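Local atomic coordinates of glycoside hydrolase family protein (PDB entry 6Q2F), a protein that acts as an alpha-L-rhamnosidase, probably hydrolysing glycosidic bonds to release terminal L-rhamnose from rhamnosylated compounds. Residues Pro40-Ala45 with Val965-Ala970; His101-Val104 with Pro108-Lys111; Pro259-Asp264 with Gly369-His374; Pro514-Gln519 with Tyr551-Thr556. All coordinates share one frame; numbering follows the deposited sequence.

Overall arrangement
The four contacts are spread widely over one long chain and do not touch. Interaction 1 spans the molecule in sequence, with the other three nested inside its loop. Its centre lies about 72 Å from that of interaction 3, on the opposite side of the chain's centre. Interactions 2 and 4 belong to the (beta/alpha)8 barrel region, their centres about 43 Å apart. Interaction 3 lies between the two sheets of a beta sandwich, and its nearest atoms come within about 19 Å of interaction 4. The sodium site of Asp-503, Ser-504, Glu-583, Glu-586 and Glu-644 is built on or just after barrel strands 497-502, 579-582 and 642-649, and none of the four contacts supplies a ligand to it.

Interaction 1: residues Pro40-Ala45 with Val965-Ala970; sequences PSLEQA and VFRKAA
Leu-42 and Glu-43, in the first turn of helix 42-47, meet the side chain of Arg-967 in a mixed apolar and ionic surface contact between the start of the modelled chain and the end of strand 961-967. Leucine does most of the touching. Its CD2 lies over one face of the guanidinium, 3.2 Å above the plane and offset toward the rim, and comes to 3.3 Å from Arg-967 NE, while Leu-42 CB stands 3.7 Å from Arg-967 NH2. An apolar methyl suits this place because the face of a guanidinium offers no N-H. Glu-43 folds its chain at chi2 (79°), and its OE2 comes in obliquely at 3.7 Å from Arg-967 NH1. This is a long salt bridge; at this length, and with the carboxylate and guanidinium planes 66° apart, it is a charge attraction rather than a paired hydrogen-bonded bridge. The helix end itself is a capping box: Ser-41, the N-cap residue, accepts a bond from Gln-44 N at its OG (3.1 Å), and Ser-41 N returns one to Gln-44 OE1 (2.9 Å). Serine fits because its short hydroxyl reaches back to a first-turn N-H, and the carboxylate of Glu-43, in the first turn, is probably also stabilised by the helix dipole. Strand 961-967 belongs to a large antiparallel sheet, where it pairs with strands 902-908 and 926-932. Trp-931 on the latter also touches Glu-43, whereas Leu-42 rests in addition on Leu-724 of helix 712-726 and on Thr-727.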
loop_
_atom_site.group_PDB
_atom_site.type_symbol
_atom_site.label_atom_id
_atom_site.label_comp_id
_atom_site.label_asym_id
_atom_site.label_seq_id
_atom_site.Cartn_x
_atom_site.Cartn_y
_atom_site.Cartn_z
ATOM N N PRO A 40 16.334 20.445 23.725
ATOM C CA PRO A 40 16.697 21.293 22.579
ATOM C C PRO A 40 15.489 21.992 21.982
ATOM O O PRO A 40 14.385 21.444 21.937
ATOM C CB PRO A 40 17.328 20.311 21.578
ATOM C CG PRO A 40 16.871 18.986 21.992
ATOM C CD PRO A 40 16.720 19.045 23.484
ATOM N N SER A 41 15.712 23.224 21.533
ATOM C CA SER A 41 14.693 23.944 20.790
ATOM C C SER A 41 14.437 23.269 19.450
ATOM O O SER A 41 15.220 22.435 18.981
ATOM C CB SER A 41 15.122 25.379 20.546
ATOM O OG SER A 41 16.225 25.398 19.659
ATOM N N LEU A 42 13.327 23.656 18.821
ATOM C CA LEU A 42 13.047 23.147 17.488
ATOM C C LEU A 42 14.122 23.588 16.494
ATOM O O LEU A 42 14.471 22.835 15.574
ATOM C CB LEU A 42 11.665 23.598 17.033
ATOM C CG LEU A 42 11.149 22.935 15.757
ATOM C CD1 LEU A 42 11.048 21.418 15.941
ATOM C CD2 LEU A 42 9.789 23.555 15.342
ATOM N N GLU A 43 14.677 24.791 16.683
ATOM C CA GLU A 43 15.745 25.259 15.801
ATOM C C GLU A 43 16.987 24.392 15.934
ATOM O O GLU A 43 17.627 24.062 14.932
ATOM C CB GLU A 43 16.093 26.716 16.098
ATOM C CG GLU A 43 15.008 27.737 15.715
ATOM C CD GLU A 43 13.869 27.811 16.720
ATOM O OE1 GLU A 43 13.977 27.207 17.807
ATOM O OE2 GLU A 43 12.858 28.480 16.418
ATOM N N GLN A 44 17.348 24.026 17.163
ATOM C CA GLN A 44 18.513 23.170 17.372
ATOM C C GLN A 44 18.261 21.767 16.840
ATOM O O GLN A 44 19.119 21.185 16.173
ATOM C CB GLN A 44 18.875 23.118 18.858
ATOM C CG GLN A 44 19.364 24.459 19.416
ATOM C CD GLN A 44 19.417 24.487 20.940
ATOM O OE1 GLN A 44 18.528 23.966 21.624
ATOM N NE2 GLN A 44 20.471 25.102 21.478
ATOM N N ALA A 45 17.083 21.203 17.131
ATOM C CA ALA A 45 16.759 19.888 16.592
ATOM C C ALA A 45 16.773 19.917 15.070
ATOM O O ALA A 45 17.228 18.966 14.428
ATOM C CB ALA A 45 15.400 19.420 17.119
ATOM N N VAL A 965 7.151 28.574 8.664
ATOM C CA VAL A 965 7.027 28.317 10.091
ATOM C C VAL A 965 6.483 29.570 10.766
ATOM O O VAL A 965 7.024 30.667 10.579
ATOM C CB VAL A 965 8.390 27.909 10.675
ATOM C CG1 VAL A 965 8.299 27.762 12.175
ATOM C CG2 VAL A 965 8.834 26.610 10.025
ATOM N N PHE A 966 5.422 29.398 11.559
ATOM C CA PHE A 966 4.748 30.494 12.267
ATOM C C PHE A 966 4.841 30.235 13.764
ATOM O O PHE A 966 3.886 29.755 14.378
ATOM C CB PHE A 966 3.323 30.597 11.857
ATOM C CG PHE A 966 3.117 30.943 10.421
ATOM C CD1 PHE A 966 3.137 29.962 9.442
ATOM C CD2 PHE A 966 2.869 32.254 10.053
ATOM C CE1 PHE A 966 2.917 30.291 8.123
ATOM C CE2 PHE A 966 2.652 32.581 8.739
ATOM C CZ PHE A 966 2.678 31.608 7.775
ATOM N N ARG A 967 5.973 30.584 14.361
ATOM C CA ARG A 967 6.140 30.315 15.780
ATOM C C ARG A 967 6.559 31.552 16.556
ATOM O O ARG A 967 6.153 31.724 17.711
ATOM C CB ARG A 967 7.164 29.203 16.009
ATOM C CG ARG A 967 6.675 27.841 15.556
ATOM C CD ARG A 967 7.843 26.861 15.456
ATOM N NE ARG A 967 7.882 25.938 16.573
ATOM C CZ ARG A 967 8.741 26.036 17.571
ATOM N NH1 ARG A 967 9.635 27.015 17.581
ATOM N NH2 ARG A 967 8.708 25.152 18.549
ATOM N N LYS A 968 7.393 32.399 15.948
ATOM C CA LYS A 968 7.769 33.653 16.580
ATOM C C LYS A 968 6.571 34.594 16.639
ATOM O O LYS A 968 5.889 34.809 15.634
ATOM C CB LYS A 968 8.925 34.295 15.815
ATOM C CG LYS A 968 10.215 33.478 15.788
ATOM C CD LYS A 968 11.348 34.275 15.109
ATOM C CE LYS A 968 12.699 33.570 15.252
ATOM N NZ LYS A 968 13.803 34.328 14.594
ATOM N N ALA A 969 6.310 35.154 17.816
ATOM C CA ALA A 969 5.258 36.162 17.946
ATOM C C ALA A 969 5.551 37.357 17.047
ATOM O O ALA A 969 6.670 37.858 17.001
ATOM C CB ALA A 969 5.116 36.627 19.399
ATOM N N ALA A 970 4.533 37.804 16.321
ATOM C CA ALA A 970 4.676 38.920 15.398
ATOM C C ALA A 970 4.758 40.231 16.180
ATOM O O ALA A 970 3.826 40.582 16.904
ATOM C CB ALA A 970 3.505 38.941 14.418
#

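Interaction 2: residues His101-Val104 with Pro108-Lys111; sequences HRLV and PEWK
His-101 and Glu-109 are joined by a His-carboxylate hydrogen bond that ties a beta-alpha loop of the (beta/alpha)8 barrel to the first turn of the helix it leads into, 108-124. His-101 NE2 gives its proton to Glu-109 OE1 at 2.7 Å, nearly straight at 168°. The oxygen lies at the edge of the imidazole, almost in its plane, and is met on its syn side but 30° out of the carboxylate plane. Glutamate suits the position because its extended chain carries the carboxylate from the helix across to the loop. Histidine suits the other end, since with CG set between its backbone N and carbonyl carbon (chi1 53°) the flat ring presents NE2 to the helix. Beside this bond Leu-103 fills the apolar part of the interface, its CB 4.1 Å from Trp-110 CD1. The carbonyl of the same leucine faces the indole edge, with Leu-103 O 3.6 Å from Trp-110 CD1. Val-104 O, bonded to Thr-107 OG1, also approaches the helix side chain, 3.0 Å from Trp-110 CB. Further out, the loop is held by a backbone bond between Leu-103 and Gly-64, and Ile-66 packs on both Leu-103 and Trp-110. The indole is steadied by Trp-61 and by an edge-to-face contact with Tyr-105. Tryptophan suits this buried place, large enough to fill it and able to satisfy its one polar atom: Trp-110 NE1 is bonded to Asp-90 OD1 on barrel strand 85-91.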
loop_
_atom_site.group_PDB
_atom_site.type_symbol
_atom_site.label_atom_id
_atom_site.label_comp_id
_atom_site.label_asym_id
_atom_site.label_seq_id
_atom_site.Cartn_x
_atom_site.Cartn_y
_atom_site.Cartn_z
ATOM N N HIS A 101 31.135 -18.876 2.078
ATOM C CA HIS A 101 30.081 -19.852 2.337
ATOM C C HIS A 101 28.791 -19.150 2.752
ATOM O O HIS A 101 28.798 -18.269 3.622
ATOM C CB HIS A 101 30.505 -20.851 3.416
ATOM C CG HIS A 101 30.976 -20.204 4.681
ATOM N ND1 HIS A 101 32.247 -19.690 4.826
ATOM C CD2 HIS A 101 30.347 -19.996 5.863
ATOM C CE1 HIS A 101 32.382 -19.187 6.041
ATOM N NE2 HIS A 101 31.243 -19.358 6.691
ATOM N N ARG A 102 27.684 -19.572 2.145
ATOM C CA ARG A 102 26.390 -18.988 2.456
ATOM C C ARG A 102 25.990 -19.318 3.887
ATOM O O ARG A 102 26.228 -20.425 4.380
ATOM C CB ARG A 102 25.324 -19.500 1.484
ATOM C CG ARG A 102 25.547 -19.114 0.012
ATOM C CD ARG A 102 24.305 -19.494 -0.796
ATOM N NE ARG A 102 24.524 -19.587 -2.245
ATOM C CZ ARG A 102 24.260 -18.617 -3.116
ATOM N NH1 ARG A 102 23.780 -17.441 -2.711
ATOM N NH2 ARG A 102 24.473 -18.826 -4.403
ATOM N N LEU A 103 25.390 -18.339 4.560
ATOM C CA LEU A 103 24.860 -18.536 5.900
ATOM C C LEU A 103 23.389 -18.901 5.772
ATOM O O LEU A 103 22.600 -18.116 5.242
ATOM C CB LEU A 103 25.049 -17.272 6.740
ATOM C CG LEU A 103 26.502 -16.874 7.033
ATOM C CD1 LEU A 103 26.609 -15.541 7.741
ATOM C CD2 LEU A 103 27.243 -17.950 7.784
ATOM N N VAL A 104 23.025 -20.097 6.238
ATOM C CA VAL A 104 21.664 -20.603 6.085
ATOM C C VAL A 104 20.822 -20.159 7.277
ATOM O O VAL A 104 21.210 -20.350 8.439
ATOM C CB VAL A 104 21.667 -22.132 5.932
ATOM C CG1 VAL A 104 20.236 -22.682 5.901
ATOM C CG2 VAL A 104 22.415 -22.498 4.644
ATOM N N PRO A 108 23.521 -22.154 13.371
ATOM C CA PRO A 108 24.409 -21.451 14.317
ATOM C C PRO A 108 25.163 -20.263 13.733
ATOM O O PRO A 108 25.122 -19.177 14.317
ATOM C CB PRO A 108 25.344 -22.572 14.778
ATOM C CG PRO A 108 24.384 -23.771 14.853
ATOM C CD PRO A 108 23.520 -23.612 13.619
ATOM N N GLU A 109 25.812 -20.412 12.577
ATOM C CA GLU A 109 26.576 -19.292 12.036
ATOM C C GLU A 109 25.670 -18.145 11.619
ATOM O O GLU A 109 26.029 -16.976 11.800
ATOM C CB GLU A 109 27.440 -19.739 10.861
ATOM C CG GLU A 109 28.546 -18.719 10.511
ATOM C CD GLU A 109 29.637 -19.294 9.614
ATOM O OE1 GLU A 109 30.447 -18.501 9.087
ATOM O OE2 GLU A 109 29.685 -20.531 9.438
ATOM N N TRP A 110 24.502 -18.456 11.057
ATOM C CA TRP A 110 23.524 -17.421 10.758
ATOM C C TRP A 110 23.061 -16.731 12.037
ATOM O O TRP A 110 22.979 -15.492 12.101
ATOM C CB TRP A 110 22.330 -18.022 10.011
ATOM C CG TRP A 110 21.368 -17.002 9.501
ATOM C CD1 TRP A 110 21.326 -16.464 8.234
ATOM C CD2 TRP A 110 20.307 -16.374 10.237
ATOM N NE1 TRP A 110 20.306 -15.545 8.146
ATOM C CE2 TRP A 110 19.666 -15.472 9.358
ATOM C CE3 TRP A 110 19.840 -16.487 11.548
ATOM C CZ2 TRP A 110 18.572 -14.680 9.754
ATOM C CZ3 TRP A 110 18.738 -15.692 11.949
ATOM C CH2 TRP A 110 18.123 -14.808 11.048
ATOM N N LYS A 111 22.758 -17.516 13.075
ATOM C CA LYS A 111 22.247 -16.912 14.300
ATOM C C LYS A 111 23.297 -16.032 14.946
ATOM O O LYS A 111 22.976 -14.958 15.474
ATOM C CB LYS A 111 21.745 -17.993 15.267
ATOM C CG LYS A 111 20.476 -18.688 14.769
ATOM C CD LYS A 111 19.866 -19.649 15.786
ATOM C CE LYS A 111 20.825 -20.726 16.277
ATOM N NZ LYS A 111 20.114 -21.563 17.304
#

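Interaction 3: residues Pro259-Asp264 with Gly369-His374; sequences PLLRLD and GQFELH
Leu-263 reaches across a beta sandwich to the ring of Phe-371. Its CB points to the other segment and, with CG anti to the carbonyl carbon (chi1 -59°), starts the branch inward. CG comes 3.7 Å from Phe-371 CE2. CD1, farther along, lies over one face of the ring, 3.5 Å from Phe-371 CE2, and also meets Leu-373 CD1 at 3.9 Å. On the same strand Leu-261 CD1 comes to the ring obliquely, 3.8 Å from Phe-371 CD2. The two residues in each pair, 261 and 263 or 371 and 373, are two apart, so both turn to the same side of their strand.

Strand 260-265 belongs to a six-stranded sheet and 366-374 to a four-stranded one. The axes of the short strand segments come within 10.3 Å, their directions 38° apart, as in face-to-face sheets. Leu-240, from a loop, touches Leu-261, Leu-263 and Phe-371, while a classic beta bulge at Gly-369 and Gln-370, facing Phe-277, precedes the phenylalanine.

A branched leucine suits the face of a flat ring, as Leu-263 does here, and all four touching residues are buried. With only carbon atoms meeting, the attraction is dispersion and the hydrophobic effect.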
loop_
_atom_site.group_PDB
_atom_site.type_symbol
_atom_site.label_atom_id
_atom_site.label_comp_id
_atom_site.label_asym_id
_atom_site.label_seq_id
_atom_site.Cartn_x
_atom_site.Cartn_y
_atom_site.Cartn_z
ATOM N N PRO A 259 -12.690 -18.046 -29.524
ATOM C CA PRO A 259 -12.979 -19.443 -29.147
ATOM C C PRO A 259 -14.328 -19.480 -28.440
ATOM O O PRO A 259 -14.641 -18.572 -27.672
ATOM C CB PRO A 259 -11.859 -19.798 -28.166
ATOM C CG PRO A 259 -10.711 -18.968 -28.597
ATOM C CD PRO A 259 -11.364 -17.651 -28.866
ATOM N N LEU A 260 -15.124 -20.508 -28.716
ATOM C CA LEU A 260 -16.457 -20.596 -28.153
ATOM C C LEU A 260 -16.778 -22.054 -27.868
ATOM O O LEU A 260 -16.099 -22.972 -28.331
ATOM C CB LEU A 260 -17.503 -19.939 -29.071
ATOM C CG LEU A 260 -17.974 -20.587 -30.376
ATOM C CD1 LEU A 260 -19.201 -21.480 -30.151
ATOM C CD2 LEU A 260 -18.272 -19.515 -31.420
ATOM N N LEU A 261 -17.820 -22.247 -27.066
ATOM C CA LEU A 261 -18.305 -23.571 -26.694
ATOM C C LEU A 261 -19.813 -23.523 -26.902
ATOM O O LEU A 261 -20.530 -22.914 -26.103
ATOM C CB LEU A 261 -17.937 -23.911 -25.254
ATOM C CG LEU A 261 -17.711 -25.368 -24.841
ATOM C CD1 LEU A 261 -17.349 -25.450 -23.357
ATOM C CD2 LEU A 261 -18.911 -26.261 -25.150
ATOM N N ARG A 262 -20.278 -24.129 -27.991
ATOM C CA ARG A 262 -21.700 -24.197 -28.286
ATOM C C ARG A 262 -22.289 -25.403 -27.571
ATOM O O ARG A 262 -21.744 -26.511 -27.651
ATOM C CB ARG A 262 -21.949 -24.298 -29.794
ATOM N N LEU A 263 -23.378 -25.183 -26.857
ATOM C CA LEU A 263 -24.151 -26.264 -26.261
ATOM C C LEU A 263 -25.487 -26.296 -26.992
ATOM O O LEU A 263 -26.378 -25.492 -26.708
ATOM C CB LEU A 263 -24.339 -26.059 -24.761
ATOM C CG LEU A 263 -23.112 -25.954 -23.857
ATOM C CD1 LEU A 263 -23.571 -25.736 -22.426
ATOM C CD2 LEU A 263 -22.247 -27.195 -23.953
ATOM N N ASP A 264 -25.622 -27.221 -27.936
ATOM C CA ASP A 264 -26.851 -27.376 -28.696
ATOM C C ASP A 264 -27.683 -28.507 -28.104
ATOM O O ASP A 264 -27.168 -29.598 -27.848
ATOM C CB ASP A 264 -26.549 -27.630 -30.173
ATOM C CG ASP A 264 -26.010 -26.392 -30.873
ATOM O OD1 ASP A 264 -26.139 -25.289 -30.302
ATOM O OD2 ASP A 264 -25.441 -26.519 -31.979
ATOM N N GLY A 369 -12.824 -26.261 -18.062
ATOM C CA GLY A 369 -12.997 -27.332 -17.103
ATOM C C GLY A 369 -14.437 -27.576 -16.689
ATOM O O GLY A 369 -14.844 -28.724 -16.512
ATOM N N GLN A 370 -15.215 -26.511 -16.528
ATOM C CA GLN A 370 -16.609 -26.621 -16.137
ATOM C C GLN A 370 -17.436 -25.622 -16.928
ATOM O O GLN A 370 -17.033 -24.468 -17.103
ATOM C CB GLN A 370 -16.795 -26.360 -14.636
ATOM C CG GLN A 370 -18.237 -26.502 -14.154
ATOM C CD GLN A 370 -18.403 -26.094 -12.701
ATOM O OE1 GLN A 370 -17.592 -25.352 -12.166
ATOM N NE2 GLN A 370 -19.453 -26.585 -12.056
ATOM N N PHE A 371 -18.601 -26.073 -17.390
ATOM C CA PHE A 371 -19.574 -25.187 -18.027
ATOM C C PHE A 371 -20.941 -25.813 -17.774
ATOM O O PHE A 371 -21.337 -26.748 -18.477
ATOM C CB PHE A 371 -19.295 -25.015 -19.514
ATOM C CG PHE A 371 -20.219 -24.046 -20.198
ATOM C CD1 PHE A 371 -20.935 -23.105 -19.470
ATOM C CD2 PHE A 371 -20.377 -24.079 -21.570
ATOM C CE1 PHE A 371 -21.787 -22.213 -20.100
ATOM C CE2 PHE A 371 -21.230 -23.187 -22.205
ATOM C CZ PHE A 371 -21.935 -22.256 -21.467
ATOM N N GLU A 372 -21.647 -25.296 -16.773
ATOM C CA GLU A 372 -22.852 -25.921 -16.247
ATOM C C GLU A 372 -24.005 -24.932 -16.299
ATOM O O GLU A 372 -23.889 -23.813 -15.788
ATOM C CB GLU A 372 -22.616 -26.394 -14.808
ATOM C CG GLU A 372 -23.727 -27.235 -14.210
ATOM C CD GLU A 372 -23.263 -27.985 -12.970
ATOM O OE1 GLU A 372 -22.034 -28.219 -12.843
ATOM O OE2 GLU A 372 -24.122 -28.345 -12.132
ATOM N N LEU A 373 -25.108 -25.344 -16.913
ATOM C CA LEU A 373 -26.327 -24.548 -16.941
ATOM C C LEU A 373 -27.298 -25.070 -15.884
ATOM O O LEU A 373 -27.400 -26.280 -15.664
ATOM C CB LEU A 373 -26.976 -24.589 -18.327
ATOM C CG LEU A 373 -26.064 -24.240 -19.508
ATOM C CD1 LEU A 373 -26.832 -24.247 -20.817
ATOM C CD2 LEU A 373 -25.393 -22.897 -19.301
ATOM N N HIS A 374 -28.012 -24.150 -15.239
ATOM C CA HIS A 374 -28.913 -24.476 -14.140
ATOM C C HIS A 374 -30.333 -24.033 -14.466
ATOM O O HIS A 374 -30.545 -22.915 -14.950
ATOM C CB HIS A 374 -28.454 -23.807 -12.842
ATOM C CG HIS A 374 -27.110 -24.261 -12.368
ATOM N ND1 HIS A 374 -26.931 -25.419 -11.642
ATOM C CD2 HIS A 374 -25.880 -23.708 -12.504
ATOM C CE1 HIS A 374 -25.650 -25.566 -11.357
ATOM N NE2 HIS A 374 -24.990 -24.541 -11.865
#

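Interaction 4: residues Pro514-Gln519 with Tyr551-Thr556; sequences PRMLEQ and YDYRRT
Two helices come side by side where Gln-519 and Thr-556, the closest residues of the segments, have CA atoms 7.2 Å apart. The side chain bridging them is Met-516, present as selenomethionine. Its chain bends at chi2 (69°), which swings the terminal methyl over the ring of Tyr-553: CE sits 3.5 Å from the ring centroid and 16° off the normal, a CH-pi contact. SE lies farther off, 4.8 Å from the same centroid and oblique to it. The methyl is also 3.5 Å from Thr-556 CG2, which in turn is 4.2 Å from Gln-519 CB. A long, flexible methionine suits a place where one side chain must reach from helix to helix, and threonine suits its own by giving the interface a methyl while its OG1 bonds back to Asp-552 O at 2.9 Å. That carbonyl also accepts Thr-556 N, from the opposite face of its plane. Arg-524 NH1 is bonded to the same hydroxyl. The tyrosine offers a ring face to the methyl and bonds OH to Asn-511 O. Leu-557 and Leu-560 add apolar cover to Met-516. The Met-aromatic contact joins helices 516-524 and 543-575, which follow strand 497-502 and precede strand 579-582 along the chain of the (beta/alpha)8 barrel.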
loop_
_atom_site.group_PDB
_atom_site.type_symbol
_atom_site.label_atom_id
_atom_site.label_comp_id
_atom_site.label_asym_id
_atom_site.label_seq_id
_atom_site.Cartn_x
_atom_site.Cartn_y
_atom_site.Cartn_z
ATOM N N PRO A 514 -12.484 -21.400 12.455
ATOM C CA PRO A 514 -13.348 -22.304 13.248
ATOM C C PRO A 514 -14.385 -21.600 14.130
ATOM O O PRO A 514 -15.496 -22.121 14.286
ATOM C CB PRO A 514 -12.336 -23.112 14.073
ATOM C CG PRO A 514 -11.124 -23.175 13.168
ATOM C CD PRO A 514 -11.059 -21.759 12.557
ATOM N N ARG A 515 -14.077 -20.427 14.681
ATOM C CA ARG A 515 -15.020 -19.692 15.518
ATOM C C ARG A 515 -15.949 -18.800 14.715
ATOM O O ARG A 515 -16.685 -18.013 15.313
ATOM C CB ARG A 515 -14.270 -18.842 16.550
ATOM C CG ARG A 515 -13.375 -19.652 17.511
ATOM C CD ARG A 515 -12.667 -18.715 18.486
ATOM N NE ARG A 515 -11.929 -19.441 19.523
ATOM C CZ ARG A 515 -12.166 -19.336 20.826
ATOM N NH1 ARG A 515 -13.122 -18.524 21.263
ATOM N NH2 ARG A 515 -11.443 -20.036 21.691
HETATM N N MSE A 516 -15.946 -18.914 13.390
HETATM C CA MSE A 516 -16.698 -17.995 12.518
HETATM C C MSE A 516 -18.172 -17.755 12.914
HETATM O O MSE A 516 -18.635 -16.611 12.899
HETATM C CB MSE A 516 -16.653 -18.501 11.085
HETATM C CG MSE A 516 -17.262 -17.560 10.096
HETATM SE SE MSE A 516 -16.165 -15.972 9.914
HETATM C CE MSE A 516 -17.382 -14.938 8.845
ATOM N N LEU A 517 -18.916 -18.819 13.233
ATOM C CA LEU A 517 -20.329 -18.642 13.569
ATOM C C LEU A 517 -20.502 -17.775 14.814
ATOM O O LEU A 517 -21.336 -16.864 14.831
ATOM C CB LEU A 517 -21.019 -20.001 13.747
ATOM C CG LEU A 517 -21.043 -20.836 12.467
ATOM C CD1 LEU A 517 -21.844 -22.127 12.661
ATOM C CD2 LEU A 517 -21.608 -20.020 11.297
ATOM N N GLU A 518 -19.708 -18.026 15.859
ATOM C CA GLU A 518 -19.758 -17.168 17.044
ATOM C C GLU A 518 -19.311 -15.751 16.714
ATOM O O GLU A 518 -19.914 -14.780 17.187
ATOM C CB GLU A 518 -18.871 -17.712 18.166
ATOM C CG GLU A 518 -19.176 -19.112 18.666
ATOM C CD GLU A 518 -17.966 -19.716 19.375
ATOM O OE1 GLU A 518 -17.572 -19.197 20.444
ATOM O OE2 GLU A 518 -17.387 -20.686 18.839
ATOM N N GLN A 519 -18.230 -15.610 15.938
ATOM C CA GLN A 519 -17.751 -14.276 15.589
ATOM C C GLN A 519 -18.808 -13.524 14.806
ATOM O O GLN A 519 -19.044 -12.339 15.050
ATOM C CB GLN A 519 -16.449 -14.346 14.775
ATOM C CG GLN A 519 -15.279 -15.051 15.457
ATOM C CD GLN A 519 -14.670 -14.227 16.580
ATOM O OE1 GLN A 519 -15.250 -13.243 17.029
ATOM N NE2 GLN A 519 -13.501 -14.644 17.057
ATOM N N TYR A 551 -22.396 -9.803 2.234
ATOM C CA TYR A 551 -21.730 -8.594 2.719
ATOM C C TYR A 551 -21.364 -8.717 4.195
ATOM O O TYR A 551 -20.230 -8.422 4.597
ATOM C CB TYR A 551 -22.622 -7.363 2.503
ATOM C CG TYR A 551 -22.102 -6.105 3.192
ATOM C CD1 TYR A 551 -22.456 -5.807 4.501
ATOM C CD2 TYR A 551 -21.236 -5.233 2.539
ATOM C CE1 TYR A 551 -21.967 -4.668 5.147
ATOM C CE2 TYR A 551 -20.748 -4.079 3.175
ATOM C CZ TYR A 551 -21.109 -3.818 4.478
ATOM O OH TYR A 551 -20.640 -2.684 5.132
ATOM N N ASP A 552 -22.328 -9.132 5.023
ATOM C CA ASP A 552 -22.081 -9.313 6.453
ATOM C C ASP A 552 -21.009 -10.365 6.701
ATOM O O ASP A 552 -20.215 -10.253 7.645
ATOM C CB ASP A 552 -23.384 -9.716 7.169
ATOM C CG ASP A 552 -24.357 -8.556 7.307
ATOM O OD1 ASP A 552 -23.882 -7.396 7.260
ATOM O OD2 ASP A 552 -25.581 -8.800 7.467
ATOM N N TYR A 553 -20.988 -11.412 5.877
ATOM C CA TYR A 553 -19.976 -12.446 6.042
ATOM C C TYR A 553 -18.600 -11.906 5.685
ATOM O O TYR A 553 -17.645 -12.067 6.450
ATOM C CB TYR A 553 -20.340 -13.665 5.195
ATOM C CG TYR A 553 -19.546 -14.900 5.530
ATOM C CD1 TYR A 553 -19.989 -15.785 6.508
ATOM C CD2 TYR A 553 -18.353 -15.179 4.875
ATOM C CE1 TYR A 553 -19.269 -16.919 6.815
ATOM C CE2 TYR A 553 -17.614 -16.309 5.182
ATOM C CZ TYR A 553 -18.085 -17.181 6.155
ATOM O OH TYR A 553 -17.371 -18.311 6.472
ATOM N N ARG A 554 -18.491 -11.226 4.539
ATOM C CA ARG A 554 -17.230 -10.594 4.171
ATOM C C ARG A 554 -16.803 -9.598 5.229
ATOM O O ARG A 554 -15.613 -9.489 5.546
ATOM C CB ARG A 554 -17.351 -9.908 2.804
ATOM C CG ARG A 554 -17.537 -10.894 1.636
ATOM C CD ARG A 554 -17.329 -10.192 0.299
ATOM N NE ARG A 554 -18.164 -9.001 0.211
ATOM C CZ ARG A 554 -19.447 -9.014 -0.138
ATOM N NH1 ARG A 554 -20.049 -10.155 -0.451
ATOM N NH2 ARG A 554 -20.127 -7.882 -0.183
ATOM N N ARG A 555 -17.767 -8.884 5.818
ATOM C CA ARG A 555 -17.409 -7.871 6.805
ATOM C C ARG A 555 -16.878 -8.513 8.076
ATOM O O ARG A 555 -15.974 -7.973 8.733
ATOM C CB ARG A 555 -18.614 -6.985 7.102
ATOM C CG ARG A 555 -18.323 -5.910 8.134
ATOM C CD ARG A 555 -19.306 -4.770 8.024
ATOM N NE ARG A 555 -19.065 -3.745 9.037
ATOM C CZ ARG A 555 -19.626 -2.542 9.021
ATOM N NH1 ARG A 555 -20.447 -2.214 8.029
ATOM N NH2 ARG A 555 -19.348 -1.665 9.980
ATOM N N THR A 556 -17.408 -9.670 8.436
ATOM C CA THR A 556 -16.884 -10.354 9.608
ATOM C C THR A 556 -15.445 -10.799 9.385
ATOM O O THR A 556 -14.611 -10.709 10.295
ATOM C CB THR A 556 -17.787 -11.540 9.941
ATOM O OG1 THR A 556 -19.115 -11.057 10.207
ATOM C CG2 THR A 556 -17.268 -12.291 11.159
#